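Local coordinates for protein beta-fructofuranosidase, insoluble isoenzyme CWINV1 (Arabidopsis thaliana, PDB 2OXB) that hydrolyses sucrose and 1-kestose, and less readily neokestose and levan, by releasing terminal fructose as a cell-wall invertase of glycoside hydrolase family 32, at residues 142-147 and 159-164. The protein carries 1 engineered substitution. Residue numbers count along the deposited sequence, not the author numbering.
With FRU (beta-D-fructofuranose), chain B; NAG (2-acetamido-2-deoxy-beta-D-glucopyranose), chain E.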
loop_
_atom_site.group_PDB
_atom_site.type_symbol
_atom_site.label_atom_id
_atom_site.label_comp_id
_atom_site.label_asym_id
_atom_site.label_seq_id
_atom_site.Cartn_x
_atom_site.Cartn_y
_atom_site.Cartn_z
ATOM N N SER A 142 23.357 -4.991 -1.957
ATOM C CA SER A 142 22.033 -5.537 -2.184
ATOM C C SER A 142 21.667 -6.559 -1.116
ATOM O O SER A 142 21.386 -7.715 -1.427
ATOM C CB SER A 142 21.950 -6.168 -3.576
ATOM O OG SER A 142 21.117 -5.379 -4.426
ATOM N N PHE A 143 21.661 -6.111 0.142
ATOM C CA PHE A 143 21.341 -6.949 1.308
ATOM C C PHE A 143 20.691 -6.097 2.409
ATOM O O PHE A 143 21.282 -5.856 3.469
ATOM C CB PHE A 143 22.622 -7.600 1.853
ATOM C CG PHE A 143 22.406 -8.462 3.068
ATOM C CD1 PHE A 143 21.484 -9.506 3.047
ATOM C CD2 PHE A 143 23.159 -8.263 4.211
ATOM C CE1 PHE A 143 21.320 -10.347 4.154
ATOM C CE2 PHE A 143 23.006 -9.097 5.323
ATOM C CZ PHE A 143 22.085 -10.139 5.291
ATOM N N ARG A 144 19.463 -5.658 2.156
ATOM C CA ARG A 144 18.770 -4.814 3.108
ATOM C C ARG A 144 17.285 -5.127 3.240
ATOM O O ARG A 144 16.758 -6.033 2.586
ATOM C CB ARG A 144 18.948 -3.334 2.713
ATOM C CG ARG A 144 17.797 -2.716 1.906
ATOM C CD ARG A 144 17.837 -3.018 0.417
ATOM N NE ARG A 144 18.869 -2.262 -0.285
ATOM C CZ ARG A 144 19.089 -2.345 -1.589
ATOM N NH1 ARG A 144 18.349 -3.149 -2.324
ATOM N NH2 ARG A 144 20.048 -1.631 -2.151
ATOM N N ASP A 145 16.632 -4.359 4.111
ATOM C CA ASP A 145 15.207 -4.466 4.361
ATOM C C ASP A 145 14.747 -5.723 5.061
ATOM O O ASP A 145 13.981 -6.509 4.513
ATOM C CB ASP A 145 14.463 -4.293 3.054
ATOM C CG ASP A 145 14.808 -2.998 2.386
ATOM O OD1 ASP A 145 15.320 -2.109 3.092
ATOM O OD2 ASP A 145 14.570 -2.864 1.171
ATOM N N PRO A 146 15.217 -5.927 6.297
ATOM C CA PRO A 146 14.840 -7.102 7.082
ATOM C C PRO A 146 13.407 -6.986 7.574
ATOM O O PRO A 146 12.956 -5.928 8.023
ATOM C CB PRO A 146 15.847 -7.098 8.227
ATOM C CG PRO A 146 16.098 -5.637 8.435
ATOM C CD PRO A 146 16.211 -5.109 7.014
ATOM N N THR A 147 12.696 -8.097 7.472
ATOM C CA THR A 147 11.306 -8.200 7.885
ATOM C C THR A 147 11.198 -8.417 9.387
ATOM O O THR A 147 12.191 -8.461 10.112
ATOM C CB THR A 147 10.651 -9.425 7.251
ATOM O OG1 THR A 147 11.201 -10.609 7.848
ATOM C CG2 THR A 147 10.900 -9.456 5.779
ATOM N N VAL A 159 13.870 -14.927 10.020
ATOM C CA VAL A 159 13.649 -13.625 9.397
ATOM C C VAL A 159 14.249 -13.696 7.995
ATOM O O VAL A 159 15.071 -14.567 7.712
ATOM C CB VAL A 159 14.324 -12.469 10.179
ATOM C CG1 VAL A 159 15.837 -12.496 9.994
ATOM C CG2 VAL A 159 13.760 -11.140 9.711
ATOM N N ILE A 160 13.827 -12.803 7.109
ATOM C CA ILE A 160 14.351 -12.809 5.753
ATOM C C ILE A 160 14.797 -11.420 5.320
ATOM O O ILE A 160 14.279 -10.401 5.790
ATOM C CB ILE A 160 13.306 -13.320 4.762
ATOM C CG1 ILE A 160 12.014 -12.527 4.929
ATOM C CG2 ILE A 160 13.085 -14.828 4.964
ATOM C CD1 ILE A 160 10.966 -12.843 3.898
ATOM N N ILE A 161 15.766 -11.378 4.420
ATOM C CA ILE A 161 16.278 -10.107 3.947
ATOM C C ILE A 161 16.193 -10.090 2.441
ATOM O O ILE A 161 16.187 -11.139 1.810
ATOM C CB ILE A 161 17.737 -9.893 4.408
ATOM C CG1 ILE A 161 17.789 -9.860 5.937
ATOM C CG2 ILE A 161 18.275 -8.582 3.876
ATOM C CD1 ILE A 161 17.652 -11.216 6.580
ATOM N N GLY A 162 16.121 -8.899 1.866
ATOM C CA GLY A 162 16.014 -8.808 0.428
ATOM C C GLY A 162 17.346 -8.680 -0.277
ATOM O O GLY A 162 18.117 -7.755 -0.006
ATOM N N SER A 163 17.631 -9.618 -1.175
ATOM C CA SER A 163 18.869 -9.564 -1.946
ATOM C C SER A 163 18.649 -9.836 -3.431
ATOM O O SER A 163 17.548 -9.661 -3.957
ATOM C CB SER A 163 19.913 -10.542 -1.385
ATOM O OG SER A 163 20.523 -10.011 -0.220
ATOM N N LYS A 164 19.716 -10.253 -4.098
ATOM C CA LYS A 164 19.679 -10.556 -5.516
ATOM C C LYS A 164 21.032 -11.140 -5.914
ATOM O O LYS A 164 22.085 -10.676 -5.464
ATOM C CB LYS A 164 19.407 -9.279 -6.324
ATOM C CG LYS A 164 20.373 -8.135 -6.003
ATOM C CD LYS A 164 20.036 -6.825 -6.730
ATOM C CE LYS A 164 20.366 -6.861 -8.225
ATOM N NZ LYS A 164 21.826 -7.021 -8.509
HETATM C C1 FRU B . 12.709 1.546 -1.109
HETATM C C2 FRU B . 14.194 1.681 -0.747
HETATM C C3 FRU B . 14.638 0.556 0.209
HETATM C C4 FRU B . 15.699 1.204 1.051
HETATM C C5 FRU B . 15.209 2.651 1.095
HETATM C C6 FRU B . 16.314 3.679 0.950
HETATM O O1 FRU B . 12.462 0.374 -1.864
HETATM O O2 FRU B . 15.176 1.783 -1.841
HETATM O O3 FRU B . 15.161 -0.588 -0.461
HETATM O O4 FRU B . 15.765 0.633 2.362
HETATM O O5 FRU B . 14.312 2.850 0.012
HETATM O O6 FRU B . 17.086 3.668 2.138
HETATM C C1 NAG E . 26.164 -5.961 -7.336
HETATM C C2 NAG E . 25.537 -4.659 -7.868
HETATM C C3 NAG E . 26.509 -3.913 -8.805
HETATM C C4 NAG E . 27.866 -3.734 -8.125
HETATM C C5 NAG E . 28.374 -5.098 -7.655
HETATM C C6 NAG E . 29.695 -5.007 -6.935
HETATM C C7 NAG E . 23.181 -4.344 -8.243
HETATM C C8 NAG E . 22.816 -3.081 -9.011
HETATM N N2 NAG E . 24.309 -4.951 -8.585
HETATM O O3 NAG E . 25.968 -2.645 -9.165
HETATM O O4 NAG E . 28.792 -3.155 -9.028
HETATM O O5 NAG E . 27.437 -5.691 -6.732
HETATM O O6 NAG E . 29.492 -4.927 -5.538
HETATM O O7 NAG E . 22.452 -4.760 -7.348
#
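In the five-bladed beta-propeller of family 32 enzymes the substrate pocket lies at the axis; here 142-147, which carries two substrate-binding residues, Arg144 and Asp145, runs beside strand 157-165. It holds the RDP motif, Arg144-Asp145-Pro146, and is roughly antiparallel to 159-164, part of that sheet-edge strand. Val159 CG2 packs against Thr147, 3.1 Å from its O and 3.2 Å from its OG1. Ile160 then turns its backbone to the loop, its O accepting a hydrogen bond from Thr147 N (3.3 Å) and a CA-H...O contact from Pro146 CA (3.6 Å), while its CG1 meets Thr147 CG2 at 3.4 Å. Ile161 supplies the apolar part, with CG2 3.4 Å from Phe143 CD1 and CG1 4.1 Å from Pro146 CB. Gly162 makes the single beta bridge, a hydrogen-bonded pair with Arg144: Gly162 N gives to Arg144 O at 3.0 Å; the return bond, Arg144 N to Gly162 O, is longer at 3.3 Å, and the place of that oxygen is less certain. The next residue of the loop, Asp145, has positive phi (69°). FRU O4 donates to Asp145 OD1 and FRU O3 to Asp145 OD2, both 2.9 Å; OD2 also pairs with Cys200 N, and the sugar is held further by Gln35, Ser79 and the engineered Gln199. Ser163 returns to side-chain bonding, its OG donating to Ser142 O (2.7 Å) beside the edge of the Phe143 ring. Lys164 ends the segment near the glycan N-linked to Asn139, where its NZ donates to NAG O7 at 2.6 Å.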